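Local structure of CELL division control protein 6 (Pyrobaculum aerophilum, 1FNN) at residues G346-R351 / T364-G369; R96-P101 / R123-F128; T48-P53 / D169-N174. The protein binds ADP and magnesium as an AAA+ ATPase of the Cdc6/Cdc18 family and is probably involved in regulating DNA replication. All blocks are in the same frame, centred on the assembly; numbering follows the deposited sequence.

In the fold
Interactions 2 and 3 both belong to the AAA domain and reach its parallel sheet, with centres about 27 Å apart; interaction 1 lies in the C-terminal winged-helix domain, its centre about 53 Å from that of interaction 2. All three are largely buried, though interaction 2 has Asn99 exposed and Arg123 partly exposed. Interaction 1 is strand on strand, closed mainly by backbone hydrogen bonds and one carboxylate. Interaction 2 joins the end of a helix to the approach of strand 127-132 by a guanidinium and a few apolar groups. Interaction 3 sets strand 46-50 against a short helix without any hydrogen bond across it, near the nucleotide site.

Interaction 1 (G346-R351 / T364-G369)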
loop_
_atom_site.group_PDB
_atom_site.type_symbol
_atom_site.label_atom_id
_atom_site.label_comp_id
_atom_site.label_asym_id
_atom_site.label_seq_id
_atom_site.Cartn_x
_atom_site.Cartn_y
_atom_site.Cartn_z
ATOM N N GLY A 346 -18.627 -2.334 -5.925
ATOM C CA GLY A 346 -17.300 -2.002 -6.489
ATOM C C GLY A 346 -17.342 -1.817 -7.994
ATOM O O GLY A 346 -16.292 -1.632 -8.622
ATOM N N ILE A 347 -18.548 -1.709 -8.581
ATOM C CA ILE A 347 -18.657 -1.537 -10.026
ATOM C C ILE A 347 -18.405 -0.112 -10.443
ATOM O O ILE A 347 -17.840 0.203 -11.491
ATOM C CB ILE A 347 -20.049 -2.035 -10.544
ATOM C CG1 ILE A 347 -20.160 -3.526 -10.259
ATOM C CG2 ILE A 347 -20.182 -1.816 -12.050
ATOM C CD1 ILE A 347 -21.557 -4.119 -10.433
ATOM N N VAL A 348 -18.881 0.832 -9.622
ATOM C CA VAL A 348 -18.755 2.272 -9.835
ATOM C C VAL A 348 -18.183 2.892 -8.553
ATOM O O VAL A 348 -18.271 2.222 -7.517
ATOM C CB VAL A 348 -20.230 2.654 -10.072
ATOM C CG1 VAL A 348 -20.843 3.461 -8.965
ATOM C CG2 VAL A 348 -20.549 3.045 -11.501
ATOM N N GLU A 349 -17.565 4.065 -8.635
ATOM C CA GLU A 349 -17.173 4.749 -7.394
ATOM C C GLU A 349 -17.915 6.046 -7.335
ATOM O O GLU A 349 -18.171 6.622 -8.412
ATOM C CB GLU A 349 -15.630 4.987 -7.414
ATOM C CG GLU A 349 -14.904 3.623 -7.367
ATOM C CD GLU A 349 -14.649 3.045 -8.751
ATOM O OE1 GLU A 349 -14.351 3.765 -9.729
ATOM O OE2 GLU A 349 -14.740 1.805 -8.913
ATOM N N THR A 350 -18.304 6.552 -6.168
ATOM C CA THR A 350 -19.003 7.836 -6.158
ATOM C C THR A 350 -18.321 8.773 -5.169
ATOM O O THR A 350 -17.679 8.296 -4.238
ATOM C CB THR A 350 -20.494 7.714 -5.713
ATOM O OG1 THR A 350 -20.535 7.173 -4.408
ATOM C CG2 THR A 350 -21.243 6.753 -6.645
ATOM N N ARG A 351 -18.499 10.063 -5.352
ATOM C CA ARG A 351 -17.945 11.041 -4.427
ATOM C C ARG A 351 -18.964 12.198 -4.399
ATOM O O ARG A 351 -19.521 12.495 -5.448
ATOM C CB ARG A 351 -16.655 11.732 -4.802
ATOM C CG ARG A 351 -15.768 11.425 -5.952
ATOM C CD ARG A 351 -14.544 12.377 -5.973
ATOM N NE ARG A 351 -14.044 12.543 -4.633
ATOM C CZ ARG A 351 -13.168 11.885 -3.908
ATOM N NH1 ARG A 351 -12.528 10.827 -4.370
ATOM N NH2 ARG A 351 -12.920 12.302 -2.664
ATOM N N THR A 364 -23.774 14.479 -6.376
ATOM C CA THR A 364 -23.155 13.143 -6.404
ATOM C C THR A 364 -22.392 12.946 -7.693
ATOM O O THR A 364 -22.999 13.102 -8.764
ATOM C CB THR A 364 -24.173 12.004 -6.220
ATOM O OG1 THR A 364 -24.766 12.147 -4.922
ATOM C CG2 THR A 364 -23.470 10.660 -6.182
ATOM N N LEU A 365 -21.131 12.480 -7.601
ATOM C CA LEU A 365 -20.341 12.264 -8.775
ATOM C C LEU A 365 -20.085 10.779 -8.962
ATOM O O LEU A 365 -19.933 10.064 -7.985
ATOM C CB LEU A 365 -18.952 12.954 -8.711
ATOM C CG LEU A 365 -18.991 14.478 -8.535
ATOM C CD1 LEU A 365 -17.586 15.042 -8.282
ATOM C CD2 LEU A 365 -19.622 15.170 -9.741
ATOM N N ILE A 366 -20.051 10.352 -10.217
ATOM C CA ILE A 366 -19.858 8.926 -10.473
ATOM C C ILE A 366 -18.678 8.675 -11.393
ATOM O O ILE A 366 -18.531 9.277 -12.468
ATOM C CB ILE A 366 -21.131 8.362 -11.182
ATOM C CG1 ILE A 366 -22.391 8.619 -10.321
ATOM C CG2 ILE A 366 -21.003 6.855 -11.412
ATOM C CD1 ILE A 366 -23.648 8.385 -11.182
ATOM N N SER A 367 -17.934 7.638 -11.038
ATOM C CA SER A 367 -16.823 7.258 -11.905
ATOM C C SER A 367 -16.797 5.762 -12.075
ATOM O O SER A 367 -17.259 5.002 -11.207
ATOM C CB SER A 367 -15.490 7.677 -11.182
ATOM O OG SER A 367 -14.435 6.958 -11.844
ATOM N N ILE A 368 -16.274 5.278 -13.159
ATOM C CA ILE A 368 -15.985 3.867 -13.337
ATOM C C ILE A 368 -14.430 3.860 -13.543
ATOM O O ILE A 368 -13.962 3.967 -14.680
ATOM C CB ILE A 368 -16.683 3.223 -14.525
ATOM C CG1 ILE A 368 -18.216 3.112 -14.215
ATOM C CG2 ILE A 368 -16.143 1.846 -14.856
ATOM C CD1 ILE A 368 -18.959 2.723 -15.511
ATOM N N GLY A 369 -13.710 3.435 -12.510
ATOM C CA GLY A 369 -12.238 3.494 -12.645
ATOM C C GLY A 369 -11.581 2.149 -12.885
ATOM O O GLY A 369 -10.364 2.141 -13.196
HETATM O O HOH W 1 -15.012 0.774 -11.419
HETATM O O HOH W 2 -12.733 5.976 -9.776
#
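Glu349 and Ser367 form an antiparallel hydrogen-bonded pair in which each backbone satisfies the other: Glu349 N gives to Ser367 O at 2.8 Å with an angle of 169° at the hydrogen, and Ser367 N returns a bond to Glu349 O. Arg351 and Leu365 repeat the arrangement, the shorter member being Leu365 N to Arg351 O at 2.7 Å. Between them Thr350 faces Ile366 as a non-hydrogen-bonded pair, and Thr350 CA comes within 3.0 Å of Leu365 O in a CA-H...O contact. These strands, 349-352 and 364-367, make the beta hairpin, or wing, of the winged-helix domain. Past the last pair the Glu349 side chain carries on the bonding: its chain bends at CB-CG (chi2 90°), which places CD, and OE1 accepts Gly369 N at 2.9 Å through its syn lone pair. One water donates to OE1 and accepts from Ser367 OG; another donates to OE2 and to Ile347 O. An alanine at Glu349 would probably leave Gly369 N without its carboxylate acceptor and both waters without one of their mates. On the sheet face of Thr350 and Ile366, Val348 CG2 packs against Ile368 CG1 at 3.6 Å and against Ile366 CG2, near Leu339 and Ile297 of the flanking helices. From the face of Glu349 the Arg351 guanidinium leads away to a salt bridge with Asp225 on helix 217-227.

Interaction 2 (R96-P101 / R123-F128)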
loop_
_atom_site.group_PDB
_atom_site.type_symbol
_atom_site.label_atom_id
_atom_site.label_comp_id
_atom_site.label_asym_id
_atom_site.label_seq_id
_atom_site.Cartn_x
_atom_site.Cartn_y
_atom_site.Cartn_z
ATOM N N ARG A 96 27.440 -9.725 6.676
ATOM C CA ARG A 96 27.867 -8.890 5.556
ATOM C C ARG A 96 27.648 -7.419 5.858
ATOM O O ARG A 96 28.518 -6.567 5.619
ATOM C CB ARG A 96 27.080 -9.317 4.321
ATOM C CG ARG A 96 27.583 -8.727 3.017
ATOM C CD ARG A 96 26.569 -8.917 1.900
ATOM N NE ARG A 96 25.878 -7.698 1.531
ATOM C CZ ARG A 96 25.215 -6.817 2.247
ATOM N NH1 ARG A 96 25.055 -6.912 3.562
ATOM N NH2 ARG A 96 24.656 -5.759 1.670
ATOM N N SER A 97 26.483 -7.102 6.455
ATOM C CA SER A 97 26.214 -5.677 6.717
ATOM C C SER A 97 27.149 -5.143 7.781
ATOM O O SER A 97 27.553 -3.986 7.725
ATOM C CB SER A 97 24.727 -5.496 7.089
ATOM O OG SER A 97 24.616 -4.183 7.678
ATOM N N LEU A 98 27.628 -5.936 8.725
ATOM C CA LEU A 98 28.558 -5.573 9.784
ATOM C C LEU A 98 30.031 -5.895 9.494
ATOM O O LEU A 98 30.911 -5.702 10.340
ATOM C CB LEU A 98 28.136 -6.343 11.050
ATOM C CG LEU A 98 27.424 -5.647 12.209
ATOM C CD1 LEU A 98 26.749 -4.337 11.866
ATOM C CD2 LEU A 98 26.468 -6.566 12.964
ATOM N N ASN A 99 30.356 -6.329 8.275
ATOM C CA ASN A 99 31.688 -6.756 7.932
ATOM C C ASN A 99 32.276 -7.729 8.958
ATOM O O ASN A 99 33.404 -7.479 9.372
ATOM C CB ASN A 99 32.648 -5.534 7.923
ATOM C CG ASN A 99 32.237 -4.771 6.657
ATOM O OD1 ASN A 99 32.426 -5.414 5.624
ATOM N ND2 ASN A 99 31.749 -3.561 6.857
ATOM N N ILE A 100 31.607 -8.842 9.200
ATOM C CA ILE A 100 32.142 -9.848 10.134
ATOM C C ILE A 100 32.621 -10.987 9.225
ATOM O O ILE A 100 31.801 -11.599 8.555
ATOM C CB ILE A 100 31.038 -10.439 11.023
ATOM C CG1 ILE A 100 30.487 -9.383 12.003
ATOM C CG2 ILE A 100 31.508 -11.692 11.773
ATOM C CD1 ILE A 100 29.222 -9.922 12.692
ATOM N N PRO A 101 33.913 -11.261 9.220
ATOM C CA PRO A 101 34.426 -12.328 8.361
ATOM C C PRO A 101 33.999 -13.683 8.916
ATOM O O PRO A 101 34.157 -13.884 10.125
ATOM C CB PRO A 101 35.946 -12.159 8.431
ATOM C CG PRO A 101 36.196 -10.890 9.158
ATOM C CD PRO A 101 34.959 -10.600 10.010
ATOM N N ARG A 123 34.118 -5.008 19.112
ATOM C CA ARG A 123 34.274 -3.826 18.260
ATOM C C ARG A 123 33.414 -2.707 18.838
ATOM O O ARG A 123 33.349 -1.652 18.219
ATOM C CB ARG A 123 33.943 -4.180 16.810
ATOM C CG ARG A 123 35.028 -4.974 16.080
ATOM C CD ARG A 123 34.547 -5.682 14.830
ATOM N NE ARG A 123 33.914 -4.811 13.846
ATOM C CZ ARG A 123 33.066 -5.171 12.906
ATOM N NH1 ARG A 123 32.581 -4.231 12.083
ATOM N NH2 ARG A 123 32.666 -6.426 12.742
ATOM N N ASP A 124 32.753 -2.949 19.953
ATOM C CA ASP A 124 31.904 -1.961 20.626
ATOM C C ASP A 124 30.897 -1.360 19.621
ATOM O O ASP A 124 30.858 -0.157 19.443
ATOM C CB ASP A 124 32.778 -0.861 21.229
ATOM C CG ASP A 124 31.979 0.098 22.100
ATOM O OD1 ASP A 124 31.030 -0.346 22.759
ATOM O OD2 ASP A 124 32.264 1.311 22.154
ATOM N N LEU A 125 30.061 -2.226 19.057
ATOM C CA LEU A 125 29.154 -1.818 17.995
ATOM C C LEU A 125 27.732 -1.785 18.578
ATOM O O LEU A 125 27.494 -2.362 19.632
ATOM C CB LEU A 125 29.096 -2.826 16.847
ATOM C CG LEU A 125 30.409 -3.154 16.126
ATOM C CD1 LEU A 125 30.215 -4.378 15.242
ATOM C CD2 LEU A 125 30.935 -1.949 15.373
ATOM N N TYR A 126 26.880 -1.036 17.914
ATOM C CA TYR A 126 25.462 -0.923 18.299
ATOM C C TYR A 126 24.697 -1.082 16.977
ATOM O O TYR A 126 25.016 -0.420 15.985
ATOM C CB TYR A 126 25.203 0.430 18.968
ATOM C CG TYR A 126 25.918 0.607 20.296
ATOM C CD1 TYR A 126 27.144 1.268 20.355
ATOM C CD2 TYR A 126 25.377 0.113 21.483
ATOM C CE1 TYR A 126 27.820 1.440 21.550
ATOM C CE2 TYR A 126 26.027 0.269 22.689
ATOM C CZ TYR A 126 27.249 0.935 22.708
ATOM O OH TYR A 126 27.891 1.090 23.915
ATOM N N MET A 127 23.825 -2.074 16.958
ATOM C CA MET A 127 23.053 -2.475 15.807
ATOM C C MET A 127 21.560 -2.130 15.974
ATOM O O MET A 127 20.929 -2.548 16.943
ATOM C CB MET A 127 23.211 -4.003 15.649
ATOM C CG MET A 127 22.398 -4.561 14.516
ATOM S SD MET A 127 22.695 -6.223 13.994
ATOM C CE MET A 127 22.426 -7.189 15.481
ATOM N N PHE A 128 21.039 -1.370 15.028
ATOM C CA PHE A 128 19.579 -1.202 14.897
ATOM C C PHE A 128 19.152 -2.231 13.837
ATOM O O PHE A 128 19.350 -2.018 12.639
ATOM C CB PHE A 128 19.271 0.218 14.471
ATOM C CG PHE A 128 17.894 0.588 14.024
ATOM C CD1 PHE A 128 17.733 1.668 13.176
ATOM C CD2 PHE A 128 16.762 -0.103 14.424
ATOM C CE1 PHE A 128 16.470 2.054 12.731
ATOM C CE2 PHE A 128 15.501 0.274 13.985
ATOM C CZ PHE A 128 15.356 1.354 13.136
#
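A Schellman motif ends helix 87-97, and the turn it makes packs against the segment leading into strand 127-132 of the AAA domain's parallel sheet. Asn99, with positive phi, is the C-prime residue: Asn99 N bonds back to Arg96 O, and Ile100 N to Ala95 O. The carbonyl of Leu98, at this helix end, receives the guanidinium of Arg123. Both terminal nitrogens converge end-on upon the one oxygen, NH1 to Leu98 O at 2.8 Å and NH2 to Leu98 O at 3.1 Å. That oxygen lies only 1° out of the guanidinium plane, whereas NH1 is tilted 20° from the carbonyl plane. The Arg123 chain bends at CG-CD (chi3 56°), which places NE for this approach.

Several neighbours surround the guanidinium. Leu125 CD1 sits over the centre of one face, 3.8 Å above the plane. Ile100 CG1 comes to the edge, 3.7 Å from Arg123 NH2, and the same nitrogen has a second partner in His119 of helix 109-122. Deeper in, Leu98 points toward the strand and carries the apolar part of the contact. Its CD2 meets Met127 SD at 3.9 Å, the two side chains crossing at about a right angle, and its CG lies 4.3 Å from Leu125 CD1. Val77 of the neighbouring strand 75-80 touches both Leu98 and Met127, continuing this apolar layer.

The two bonds grip one oxygen in the guanidinium plane, while the bond from NH2 to His119 and the Leu125 CD1 methyl over one face would probably limit the turning of the group. Its positive charge beside a carbonyl at the helix C-terminus would probably be favoured by the helix dipole.

Interaction 3 (T48-P53 / D169-N174); sequences TLLGRP and DAVLNN
This is a strand-to-helix contact in the core of the AAA domain, where strand 46-50 of the parallel P-loop NTPase sheet rests on the short helix 170-173. The strand runs on into the Walker A loop, whose Gly51 O accepts from Lys57, a residue that binds ADP; Pro53 itself touches the nucleotide. No hydrogen bond joins the two segments, and what meets is side chain on side chain. Leu50, pointing toward the helix, crosses Val171 obliquely, with CD2 3.6 Å from Val171 CG1. The Val171 torsion (chi1 74°) puts CG1 between the backbone N and the carbonyl carbon, and this is the methyl that touches Leu50. The other Leu50 branch meets a polar group: CD1 lies 3.9 Å from Asp169 OD1, the two side chains crossing at about a right angle. That carboxylate has its charge answered by Arg189 of strand 187-189, a residue the Leu50 side chain also touches. Two residues earlier on the strand, Thr48 and Leu172 reach toward each other tip to tip, beside Ile164 and Met183. Thr48 OG1 is buried here with no polar partner in the model, and a methyl, Leu172 CD2, lies 3.7 Å from it.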
loop_
_atom_site.group_PDB
_atom_site.type_symbol
_atom_site.label_atom_id
_atom_site.label_comp_id
_atom_site.label_asym_id
_atom_site.label_seq_id
_atom_site.Cartn_x
_atom_site.Cartn_y
_atom_site.Cartn_z
ATOM N N THR A 48 7.120 -3.427 17.166
ATOM C CA THR A 48 6.530 -4.271 16.139
ATOM C C THR A 48 5.630 -3.377 15.306
ATOM O O THR A 48 4.895 -2.614 15.944
ATOM C CB THR A 48 5.689 -5.420 16.731
ATOM O OG1 THR A 48 6.526 -6.252 17.523
ATOM C CG2 THR A 48 5.076 -6.277 15.638
ATOM N N LEU A 49 5.834 -3.342 14.002
ATOM C CA LEU A 49 5.026 -2.517 13.114
ATOM C C LEU A 49 4.001 -3.431 12.414
ATOM O O LEU A 49 4.429 -4.452 11.847
ATOM C CB LEU A 49 5.902 -1.839 12.046
ATOM C CG LEU A 49 7.159 -1.082 12.529
ATOM C CD1 LEU A 49 7.756 -0.319 11.344
ATOM C CD2 LEU A 49 6.916 -0.130 13.699
ATOM N N LEU A 50 2.708 -3.121 12.509
ATOM C CA LEU A 50 1.708 -4.050 11.931
ATOM C C LEU A 50 0.770 -3.281 11.022
ATOM O O LEU A 50 0.273 -2.196 11.325
ATOM C CB LEU A 50 0.865 -4.721 13.036
ATOM C CG LEU A 50 1.606 -5.551 14.073
ATOM C CD1 LEU A 50 0.643 -6.083 15.158
ATOM C CD2 LEU A 50 2.310 -6.741 13.406
ATOM N N GLY A 51 0.480 -3.898 9.869
ATOM C CA GLY A 51 -0.405 -3.254 8.906
ATOM C C GLY A 51 -0.374 -4.057 7.616
ATOM O O GLY A 51 0.644 -4.726 7.360
ATOM N N ARG A 52 -1.437 -3.897 6.817
ATOM C CA ARG A 52 -1.457 -4.671 5.555
ATOM C C ARG A 52 -0.397 -4.114 4.591
ATOM O O ARG A 52 0.172 -3.037 4.785
ATOM C CB ARG A 52 -2.843 -4.581 4.907
ATOM C CG ARG A 52 -3.297 -3.185 4.516
ATOM C CD ARG A 52 -3.874 -3.121 3.106
ATOM N NE ARG A 52 -3.080 -3.889 2.131
ATOM C CZ ARG A 52 -3.458 -4.141 0.895
ATOM N NH1 ARG A 52 -4.647 -3.654 0.526
ATOM N NH2 ARG A 52 -2.742 -4.831 0.019
ATOM N N PRO A 53 -0.259 -4.762 3.444
ATOM C CA PRO A 53 0.691 -4.318 2.423
ATOM C C PRO A 53 0.352 -2.929 1.941
ATOM O O PRO A 53 -0.802 -2.504 1.790
ATOM C CB PRO A 53 0.611 -5.367 1.323
ATOM C CG PRO A 53 0.092 -6.588 2.017
ATOM C CD PRO A 53 -0.862 -6.068 3.068
ATOM N N ASP A 169 -1.480 -9.261 14.055
ATOM C CA ASP A 169 -1.014 -9.816 15.317
ATOM C C ASP A 169 -0.542 -11.244 15.254
ATOM O O ASP A 169 0.165 -11.737 16.150
ATOM C CB ASP A 169 -2.118 -9.612 16.374
ATOM C CG ASP A 169 -2.310 -8.163 16.749
ATOM O OD1 ASP A 169 -1.727 -7.707 17.752
ATOM O OD2 ASP A 169 -3.033 -7.390 16.098
ATOM N N ALA A 170 -0.773 -11.996 14.194
ATOM C CA ALA A 170 -0.285 -13.372 14.089
ATOM C C ALA A 170 1.232 -13.451 14.127
ATOM O O ALA A 170 1.796 -14.434 14.638
ATOM C CB ALA A 170 -0.810 -14.028 12.830
ATOM N N VAL A 171 1.932 -12.395 13.681
ATOM C CA VAL A 171 3.401 -12.449 13.761
ATOM C C VAL A 171 3.817 -12.553 15.224
ATOM O O VAL A 171 4.798 -13.237 15.544
ATOM C CB VAL A 171 4.048 -11.296 12.974
ATOM C CG1 VAL A 171 3.906 -9.959 13.693
ATOM C CG2 VAL A 171 5.517 -11.631 12.704
ATOM N N LEU A 172 3.122 -11.899 16.147
ATOM C CA LEU A 172 3.372 -12.014 17.571
ATOM C C LEU A 172 2.698 -13.210 18.244
ATOM O O LEU A 172 3.277 -13.908 19.089
ATOM C CB LEU A 172 2.835 -10.737 18.252
ATOM C CG LEU A 172 3.582 -9.442 17.930
ATOM C CD1 LEU A 172 3.007 -8.276 18.715
ATOM C CD2 LEU A 172 5.069 -9.615 18.212
ATOM N N ASN A 173 1.447 -13.484 17.845
ATOM C CA ASN A 173 0.690 -14.586 18.436
ATOM C C ASN A 173 1.337 -15.934 18.228
ATOM O O ASN A 173 1.250 -16.775 19.120
ATOM C CB ASN A 173 -0.755 -14.593 17.926
ATOM C CG ASN A 173 -1.496 -13.405 18.512
ATOM O OD1 ASN A 173 -1.079 -12.851 19.534
ATOM N ND2 ASN A 173 -2.579 -13.008 17.879
ATOM N N ASN A 174 2.051 -16.161 17.132
ATOM C CA ASN A 174 2.721 -17.425 16.885
ATOM C C ASN A 174 4.000 -17.587 17.693
ATOM O O ASN A 174 4.667 -18.613 17.586
ATOM C CB ASN A 174 2.976 -17.612 15.392
ATOM C CG ASN A 174 1.692 -17.612 14.587
ATOM O OD1 ASN A 174 1.709 -17.383 13.381
ATOM N ND2 ASN A 174 0.554 -17.864 15.211
#